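Local coordinates for protein transcription regulator (Lactobacillus plantarum WCFS1, PDB 3CLK) that probably regulates transcription as a DNA-binding dimer, using a periplasmic-binding-protein-like domain that, as in LacI-type repressors, is likely to sense a small effector molecule, at residues B[57-60]-B[61-65]; B[175-178]-B[179-182]; B[145-148]-B[149-153]. All coordinates share one frame; numbering follows the deposited sequence.

Interaction 1 of 3, residues B[57-60]-B[61-65]; sequences ALLT and AIERP
L59 and E63 cross at a slant one turn apart, near the C-terminal end of helix 53-63. This is a contact between a hydrocarbon chain and a carboxylate: E63 OE1 sits 3.5 Å from L59 CB, while E63 OE2 lies 3.9 Å from L59 CD2. The E63 chain is bent at chi2 (98°), which brings the acid across the leucine. A second van der Waals contact comes from I62. Its CG1 stands anti to the carbonyl carbon (chi1 -57°), which sets it back over the preceding turn, 3.2 Å from L58 O.

The backbone bonds are those of an alpha helix. I62 N gives L58 O a bond of 2.9 Å. A61 N reaches A57 O at 3.1 Å, and a weak branch of the same N-H goes to L58 O. The E63 N to L59 O bond is less certain, since the oxygen is crowded in the model.

Polar side-chain partners lie outside the contact. T60 OG1 is hydrogen-bonded to H56 O, within the helix, while the end of R64 leads away, and its NH2 donates to E63 O of the second subunit. On the inner side of the helix A57 and A61 rest on V44 of strand 41-44.

The chemistry therefore changes round the helix. Apolar residues bind it to its own sheet, and the loop just past its C-terminal end carries a polar link to the other chain. Against L59 the carboxylate of E63 meets hydrocarbon, so this contact is van der Waals in kind and gives the acid no polar partner there.

Interaction 2 of 3, residues B[175-178]-B[179-182]; sequences QAMK and AFGK
A179 CB settles against the preceding turn of helix 170-180, 3.2 Å from A176 O, and the backbone N-H groups of the last turn find their carbonyls in order. A179 N bonds to Q175 O, F180 N to A176 O and G181 N to M177 O, all at 2.9 to 3.0 Å. The last two are fairly straight, with N-H...O angles of 161° and 160°. A176 O also has the F180 ring beside it, with CD2 at 3.3 Å, approaching obliquely.

Among the side chains, K178 NZ donates to Q175 OE1 over 3.0 Å, lying in the carbonyl plane on a lone pair of the amide. An extended lysine chain carries the ammonium group back to the glutamine on this outer side.

Selenomethionine M177 contributes apolar packing instead. Bent at chi2 and chi3, its chain brings CE to 3.8 Å from F180 CB, the two side chains crossing at about a right angle. The F180 side chain packs on K164, A131 and L186.

G181 leaves the helix with positive phi (99°), where a beta carbon would press against F180 O. This is a helix C-terminus ended by glycine, on the helix that links parallel strands 163-164 and 188-191 in the periplasmic-binding-protein-like fold.

Interaction 3 of 3, residues B[145-148]-B[149-153]; sequences AGYK and KALKE
In the beta-alpha-beta crossover from strand 128-131 through helix 138-153 to strand 163-164, Y147 and L151 pack against each other one helical turn apart. L151 CD1 lies over one face of the tyrosine ring as a CH-pi contact, 3.9 Å from the centroid and 28° off the ring normal. It sits toward the phenol end: CD1 is 3.5 Å from Y147 CZ and 3.6 Å from Y147 OH. Y147 has CG roughly anti to the backbone N (chi1 159°), which stands the ring out from the helix and brings its phenol end near the leucine. L151 CG in turn closes on Y147 O at 3.2 Å.

The ring is fixed at its far end too, because Y147 OH is hydrogen-bonded to I128 O of strand 128-131. With an alanine in place of Y147, L151 CD1 would probably lose the aromatic face it rests on, and I128 O would be left without its hydroxyl partner.

Behind these side chains runs a regular helical ladder, in which K149 N bonds to A145 O, A150 N to G146 O, L151 N to Y147 O and K152 N to K148 O, all at 2.9 to 3.1 Å. K149 leads away from the contact to helix 109-121, where NZ forms a salt bridge with E110 and a cation-pi contact with Y114.

The helix is thus tied down in two chemical ways: an aromatic residue shared by leucine and strand on its buried side, and a lysine whose charge is met by a neighbouring helix.

Overall arrangement
Each contact lies on one sheet-flanking helix, interactions 1 and 2 running past its C-terminal end into loop, and none touches another. Interaction 1 stands apart, its centre 44 Å from interaction 2 and 42 Å from interaction 3, on the opposite side of the chain's centre and beside the other sheet. Interactions 2 and 3 are neighbours, with nearest atoms about 7 Å apart, and their helices both pack on strand 163-164. Interaction 3 lies nearest the chain's centre and buries its aromatic-aliphatic pair. Interaction 2 has more exposed residues, with a polar pair on its outer side. Interaction 1 is farthest out, and it alone reaches the second subunit.

Interaction 1 of 3, residues B[57-60]-B[61-65]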
ATOM      1  N   ALA B  57       1.755 -19.882   9.769  1.00 46.27           N
ATOM      2  CA  ALA B  57       0.842 -19.282   8.813  1.00 45.00           C
ATOM      3  C   ALA B  57       0.207 -20.426   8.027  1.00 43.36           C
ATOM      4  O   ALA B  57      -1.010 -20.461   7.841  1.00 41.76           O
ATOM      5  CB  ALA B  57       1.597 -18.341   7.880  1.00 44.42           C
ATOM      6  N   LEU B  58       1.039 -21.364   7.578  1.00 42.80           N
ATOM      7  CA  LEU B  58       0.550 -22.512   6.821  1.00 42.62           C
ATOM      8  C   LEU B  58      -0.453 -23.303   7.648  1.00 43.03           C
ATOM      9  O   LEU B  58      -1.544 -23.617   7.176  1.00 42.86           O
ATOM     10  CB  LEU B  58       1.700 -23.440   6.415  1.00 43.49           C
ATOM     11  CG  LEU B  58       2.671 -23.014   5.311  1.00 44.34           C
ATOM     12  CD1 LEU B  58       1.890 -22.624   4.060  1.00 44.62           C
ATOM     13  CD2 LEU B  58       3.524 -21.860   5.788  1.00 46.43           C
ATOM     14  N   LEU B  59      -0.086 -23.625   8.884  1.00 41.67           N
ATOM     15  CA  LEU B  59      -0.988 -24.384   9.738  1.00 42.62           C
ATOM     16  C   LEU B  59      -2.269 -23.617  10.011  1.00 41.50           C
ATOM     17  O   LEU B  59      -3.344 -24.205  10.062  1.00 42.57           O
ATOM     18  CB  LEU B  59      -0.312 -24.760  11.065  1.00 40.61           C
ATOM     19  CG  LEU B  59       0.717 -25.898  11.005  1.00 40.97           C
ATOM     20  CD1 LEU B  59       1.099 -26.302  12.428  1.00 40.48           C
ATOM     21  CD2 LEU B  59       0.140 -27.100  10.266  1.00 39.41           C
ATOM     22  N   THR B  60      -2.166 -22.304  10.180  1.00 42.07           N
ATOM     23  CA  THR B  60      -3.354 -21.503  10.438  1.00 42.31           C
ATOM     24  C   THR B  60      -4.346 -21.643   9.289  1.00 43.47           C
ATOM     25  O   THR B  60      -5.557 -21.582   9.496  1.00 43.98           O
ATOM     26  CB  THR B  60      -3.016 -20.007  10.606  1.00 42.96           C
ATOM     27  OG1 THR B  60      -2.142 -19.832  11.729  1.00 43.08           O
ATOM     28  CG2 THR B  60      -4.291 -19.200  10.829  1.00 41.59           C
ATOM     29  N   ALA B  61      -3.828 -21.836   8.078  1.00 44.39           N
ATOM     30  CA  ALA B  61      -4.676 -21.978   6.896  1.00 47.05           C
ATOM     31  C   ALA B  61      -5.191 -23.406   6.727  1.00 48.58           C
ATOM     32  O   ALA B  61      -6.348 -23.623   6.357  1.00 49.31           O
ATOM     33  CB  ALA B  61      -3.905 -21.554   5.650  1.00 45.47           C
ATOM     34  N   ILE B  62      -4.323 -24.372   6.998  1.00 50.34           N
ATOM     35  CA  ILE B  62      -4.669 -25.782   6.869  1.00 52.92           C
ATOM     36  C   ILE B  62      -5.482 -26.290   8.057  1.00 54.41           C
ATOM     37  O   ILE B  62      -6.444 -27.036   7.880  1.00 55.38           O
ATOM     38  CB  ILE B  62      -3.397 -26.637   6.735  1.00 52.58           C
ATOM     39  CG1 ILE B  62      -2.577 -26.147   5.540  1.00 51.61           C
ATOM     40  CG2 ILE B  62      -3.768 -28.105   6.571  1.00 52.64           C
ATOM     41  CD1 ILE B  62      -1.225 -26.807   5.409  1.00 51.98           C
ATOM     42  N   GLU B  63      -5.088 -25.889   9.263  1.00 56.56           N
ATOM     43  CA  GLU B  63      -5.788 -26.309  10.474  1.00 58.34           C
ATOM     44  C   GLU B  63      -7.291 -26.219  10.229  1.00 59.29           C
ATOM     45  O   GLU B  63      -8.032 -27.163  10.497  1.00 60.06           O
ATOM     46  CB  GLU B  63      -5.407 -25.410  11.659  1.00 59.12           C
ATOM     47  CG  GLU B  63      -4.946 -26.167  12.904  1.00 60.43           C
ATOM     48  CD  GLU B  63      -3.432 -26.242  13.028  1.00 61.20           C
ATOM     49  OE1 GLU B  63      -2.813 -25.225  13.413  1.00 61.23           O
ATOM     50  OE2 GLU B  63      -2.861 -27.315  12.735  1.00 60.91           O
ATOM     51  N   ARG B  64      -7.731 -25.078   9.707  1.00 60.02           N
ATOM     52  CA  ARG B  64      -9.142 -24.869   9.417  1.00 60.27           C
ATOM     53  C   ARG B  64      -9.408 -25.277   7.970  1.00 59.37           C
ATOM     54  O   ARG B  64      -8.604 -25.015   7.076  1.00 61.02           O
ATOM     55  CB  ARG B  64      -9.516 -23.399   9.617  1.00 62.45           C
ATOM     56  CG  ARG B  64     -11.014 -23.153   9.755  1.00 64.46           C
ATOM     57  CD  ARG B  64     -11.523 -23.587  11.127  1.00 65.99           C
ATOM     58  NE  ARG B  64     -12.977 -23.482  11.236  1.00 66.97           N
ATOM     59  CZ  ARG B  64     -13.808 -24.516  11.154  1.00 66.81           C
ATOM     60  NH1 ARG B  64     -13.336 -25.740  10.968  1.00 65.66           N
ATOM     61  NH2 ARG B  64     -15.117 -24.324  11.254  1.00 67.45           N
ATOM     62  N   PRO B  65     -10.549 -25.928   7.722  1.00 57.58           N
ATOM     63  CA  PRO B  65     -10.916 -26.375   6.375  1.00 56.23           C
ATOM     64  C   PRO B  65     -10.909 -25.280   5.307  1.00 53.52           C
ATOM     65  O   PRO B  65     -11.676 -24.323   5.381  1.00 52.37           O
ATOM     66  CB  PRO B  65     -12.311 -26.964   6.579  1.00 57.13           C
ATOM     67  CG  PRO B  65     -12.252 -27.476   7.987  1.00 57.60           C
ATOM     68  CD  PRO B  65     -11.561 -26.347   8.706  1.00 57.59           C
TER

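Interaction 2 of 3, residues B[175-178]-B[179-182]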
ATOM      1  N   GLN B 175      19.561   4.724  -1.478  1.00 14.76           N
ATOM      2  CA  GLN B 175      20.938   4.281  -1.250  1.00 16.09           C
ATOM      3  C   GLN B 175      21.675   4.007  -2.546  1.00 15.99           C
ATOM      4  O   GLN B 175      22.839   4.365  -2.696  1.00 17.02           O
ATOM      5  CB  GLN B 175      20.970   3.025  -0.357  1.00 16.35           C
ATOM      6  CG  GLN B 175      20.439   3.261   1.072  1.00 16.65           C
ATOM      7  CD  GLN B 175      21.059   4.485   1.719  1.00 18.03           C
ATOM      8  OE1 GLN B 175      20.751   5.616   1.346  1.00 19.78           O
ATOM      9  NE2 GLN B 175      21.949   4.263   2.690  1.00 18.90           N
ATOM     10  N   ALA B 176      20.999   3.353  -3.480  1.00 16.18           N
ATOM     11  CA  ALA B 176      21.607   3.059  -4.765  1.00 16.17           C
ATOM     12  C   ALA B 176      21.913   4.354  -5.531  1.00 15.13           C
ATOM     13  O   ALA B 176      22.952   4.456  -6.178  1.00 16.51           O
ATOM     14  CB  ALA B 176      20.680   2.162  -5.589  1.00 15.75           C
HETATM   15  N   MSE B 177      21.027   5.347  -5.460  1.00 16.14           N
HETATM   16  CA  MSE B 177      21.279   6.598  -6.189  1.00 15.77           C
HETATM   17  C   MSE B 177      22.510   7.301  -5.591  1.00 16.85           C
HETATM   18  O   MSE B 177      23.301   7.923  -6.314  1.00 15.45           O
HETATM   19  CB  MSE B 177      20.040   7.506  -6.152  1.00 16.03           C
HETATM   20  CG  MSE B 177      20.154   8.797  -6.984  1.00 16.24           C
HETATM   21 SE   MSE B 177      20.429   8.507  -8.907  1.00 24.49          SE
HETATM   22  CE  MSE B 177      22.237   9.199  -9.123  1.00 19.16           C
ATOM     23  N   LYS B 178      22.682   7.190  -4.273  1.00 16.63           N
ATOM     24  CA  LYS B 178      23.837   7.783  -3.606  1.00 17.98           C
ATOM     25  C   LYS B 178      25.080   7.068  -4.124  1.00 17.95           C
ATOM     26  O   LYS B 178      26.098   7.701  -4.412  1.00 18.35           O
ATOM     27  CB  LYS B 178      23.722   7.627  -2.085  1.00 18.99           C
ATOM     28  CG  LYS B 178      22.599   8.455  -1.471  1.00 20.03           C
ATOM     29  CD  LYS B 178      22.446   8.171   0.013  1.00 22.18           C
ATOM     30  CE  LYS B 178      21.252   8.916   0.610  1.00 17.56           C
ATOM     31  NZ  LYS B 178      21.097   8.546   2.044  1.00 18.46           N
ATOM     32  N   ALA B 179      24.977   5.747  -4.264  1.00 15.70           N
ATOM     33  CA  ALA B 179      26.070   4.939  -4.773  1.00 17.72           C
ATOM     34  C   ALA B 179      26.453   5.398  -6.187  1.00 18.76           C
ATOM     35  O   ALA B 179      27.631   5.606  -6.486  1.00 18.57           O
ATOM     36  CB  ALA B 179      25.665   3.472  -4.784  1.00 17.76           C
ATOM     37  N   PHE B 180      25.464   5.561  -7.058  1.00 18.92           N
ATOM     38  CA  PHE B 180      25.756   6.010  -8.418  1.00 18.39           C
ATOM     39  C   PHE B 180      26.467   7.353  -8.359  1.00 19.42           C
ATOM     40  O   PHE B 180      27.430   7.590  -9.090  1.00 20.39           O
ATOM     41  CB  PHE B 180      24.477   6.133  -9.236  1.00 17.43           C
ATOM     42  CG  PHE B 180      23.821   4.819  -9.543  1.00 18.57           C
ATOM     43  CD1 PHE B 180      24.570   3.744 -10.012  1.00 19.52           C
ATOM     44  CD2 PHE B 180      22.445   4.669  -9.418  1.00 16.02           C
ATOM     45  CE1 PHE B 180      23.948   2.538 -10.353  1.00 18.14           C
ATOM     46  CE2 PHE B 180      21.823   3.481  -9.754  1.00 14.47           C
ATOM     47  CZ  PHE B 180      22.578   2.410 -10.224  1.00 16.23           C
ATOM     48  N   GLY B 181      25.993   8.233  -7.488  1.00 19.00           N
ATOM     49  CA  GLY B 181      26.627   9.528  -7.345  1.00 20.15           C
ATOM     50  C   GLY B 181      25.949  10.665  -8.079  1.00 21.63           C
ATOM     51  O   GLY B 181      25.269  10.472  -9.086  1.00 19.35           O
ATOM     52  N   LYS B 182      26.137  11.866  -7.548  1.00 23.41           N
ATOM     53  CA  LYS B 182      25.576  13.079  -8.119  1.00 24.93           C
ATOM     54  C   LYS B 182      26.146  13.301  -9.524  1.00 25.98           C
ATOM     55  O   LYS B 182      25.486  13.867 -10.394  1.00 25.58           O
ATOM     56  CB  LYS B 182      25.936  14.257  -7.218  1.00 26.72           C
ATOM     57  CG  LYS B 182      25.345  15.592  -7.623  1.00 32.48           C
ATOM     58  CD  LYS B 182      25.878  16.691  -6.710  1.00 36.60           C
ATOM     59  CE  LYS B 182      25.190  18.027  -6.957  1.00 39.43           C
ATOM     60  NZ  LYS B 182      25.305  18.469  -8.375  1.00 41.47           N
TER

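Interaction 3 of 3, residues B[145-148]-B[149-153]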
ATOM      1  N   ALA B 145      19.200 -11.030 -15.274  1.00 24.49           N
ATOM      2  CA  ALA B 145      19.654 -11.725 -16.477  1.00 26.88           C
ATOM      3  C   ALA B 145      19.028 -11.063 -17.705  1.00 26.56           C
ATOM      4  O   ALA B 145      19.677 -10.930 -18.740  1.00 28.45           O
ATOM      5  CB  ALA B 145      19.269 -13.212 -16.421  1.00 26.52           C
ATOM      6  N   GLY B 146      17.766 -10.656 -17.577  1.00 25.77           N
ATOM      7  CA  GLY B 146      17.067  -9.994 -18.668  1.00 23.85           C
ATOM      8  C   GLY B 146      17.728  -8.667 -18.998  1.00 23.33           C
ATOM      9  O   GLY B 146      17.836  -8.286 -20.166  1.00 22.95           O
ATOM     10  N   TYR B 147      18.175  -7.970 -17.957  1.00 21.49           N
ATOM     11  CA  TYR B 147      18.860  -6.683 -18.086  1.00 20.69           C
ATOM     12  C   TYR B 147      20.178  -6.867 -18.833  1.00 22.42           C
ATOM     13  O   TYR B 147      20.497  -6.098 -19.749  1.00 18.80           O
ATOM     14  CB  TYR B 147      19.125  -6.101 -16.690  1.00 16.93           C
ATOM     15  CG  TYR B 147      20.226  -5.057 -16.588  1.00 14.70           C
ATOM     16  CD1 TYR B 147      20.001  -3.724 -16.940  1.00 14.14           C
ATOM     17  CD2 TYR B 147      21.483  -5.401 -16.087  1.00 12.73           C
ATOM     18  CE1 TYR B 147      21.014  -2.753 -16.780  1.00 13.26           C
ATOM     19  CE2 TYR B 147      22.485  -4.459 -15.930  1.00 13.15           C
ATOM     20  CZ  TYR B 147      22.251  -3.136 -16.272  1.00 15.35           C
ATOM     21  OH  TYR B 147      23.259  -2.219 -16.075  1.00 13.30           O
ATOM     22  N   LYS B 148      20.940  -7.889 -18.437  1.00 21.57           N
ATOM     23  CA  LYS B 148      22.236  -8.169 -19.064  1.00 21.45           C
ATOM     24  C   LYS B 148      22.093  -8.646 -20.507  1.00 20.28           C
ATOM     25  O   LYS B 148      22.973  -8.413 -21.328  1.00 20.04           O
ATOM     26  CB  LYS B 148      23.018  -9.209 -18.251  1.00 21.41           C
ATOM     27  CG  LYS B 148      23.542  -8.688 -16.922  1.00 23.12           C
ATOM     28  CD  LYS B 148      24.357  -9.740 -16.176  1.00 22.49           C
ATOM     29  CE  LYS B 148      24.774  -9.209 -14.814  1.00 25.69           C
ATOM     30  NZ  LYS B 148      25.617 -10.172 -14.046  1.00 24.57           N
ATOM     31  N   LYS B 149      20.991  -9.322 -20.803  1.00 23.28           N
ATOM     32  CA  LYS B 149      20.735  -9.799 -22.155  1.00 25.20           C
ATOM     33  C   LYS B 149      20.459  -8.590 -23.053  1.00 25.44           C
ATOM     34  O   LYS B 149      21.015  -8.479 -24.145  1.00 25.79           O
ATOM     35  CB  LYS B 149      19.529 -10.742 -22.172  1.00 26.21           C
ATOM     36  CG  LYS B 149      19.164 -11.250 -23.569  1.00 29.97           C
ATOM     37  CD  LYS B 149      18.162 -12.397 -23.527  1.00 32.63           C
ATOM     38  CE  LYS B 149      16.811 -11.978 -22.956  1.00 35.43           C
ATOM     39  NZ  LYS B 149      15.818 -13.103 -22.985  1.00 35.78           N
ATOM     40  N   ALA B 150      19.605  -7.686 -22.578  1.00 22.70           N
ATOM     41  CA  ALA B 150      19.260  -6.483 -23.330  1.00 23.24           C
ATOM     42  C   ALA B 150      20.518  -5.700 -23.655  1.00 22.91           C
ATOM     43  O   ALA B 150      20.682  -5.210 -24.775  1.00 24.04           O
ATOM     44  CB  ALA B 150      18.292  -5.616 -22.529  1.00 23.18           C
ATOM     45  N   LEU B 151      21.414  -5.597 -22.681  1.00 23.76           N
ATOM     46  CA  LEU B 151      22.665  -4.874 -22.871  1.00 25.46           C
ATOM     47  C   LEU B 151      23.555  -5.555 -23.908  1.00 28.33           C
ATOM     48  O   LEU B 151      24.133  -4.895 -24.777  1.00 27.57           O
ATOM     49  CB  LEU B 151      23.425  -4.759 -21.545  1.00 22.74           C
ATOM     50  CG  LEU B 151      22.777  -3.897 -20.455  1.00 26.67           C
ATOM     51  CD1 LEU B 151      23.788  -3.648 -19.341  1.00 21.84           C
ATOM     52  CD2 LEU B 151      22.315  -2.571 -21.043  1.00 21.07           C
ATOM     53  N   LYS B 152      23.665  -6.877 -23.814  1.00 29.08           N
ATOM     54  CA  LYS B 152      24.487  -7.626 -24.751  1.00 30.19           C
ATOM     55  C   LYS B 152      23.959  -7.540 -26.177  1.00 28.73           C
ATOM     56  O   LYS B 152      24.735  -7.406 -27.120  1.00 28.78           O
ATOM     57  CB  LYS B 152      24.586  -9.089 -24.315  1.00 33.49           C
ATOM     58  CG  LYS B 152      25.497  -9.294 -23.113  1.00 39.05           C
ATOM     59  CD  LYS B 152      26.947  -8.959 -23.458  1.00 43.65           C
ATOM     60  CE  LYS B 152      27.854  -9.015 -22.228  1.00 45.56           C
ATOM     61  NZ  LYS B 152      27.772 -10.319 -21.516  1.00 44.04           N
ATOM     62  N   GLU B 153      22.642  -7.619 -26.338  1.00 28.16           N
ATOM     63  CA  GLU B 153      22.042  -7.537 -27.661  1.00 27.44           C
ATOM     64  C   GLU B 153      22.220  -6.135 -28.256  1.00 28.60           C
ATOM     65  O   GLU B 153      22.128  -5.944 -29.473  1.00 29.34           O
ATOM     66  CB  GLU B 153      20.564  -7.913 -27.591  1.00 27.91           C
ATOM     67  CG  GLU B 153      20.327  -9.405 -27.337  1.00 28.30           C
ATOM     68  CD  GLU B 153      18.862  -9.779 -27.378  1.00 28.76           C
ATOM     69  OE1 GLU B 153      18.067  -9.010 -27.952  1.00 31.31           O
ATOM     70  OE2 GLU B 153      18.499 -10.852 -26.854  1.00 31.43           O
TER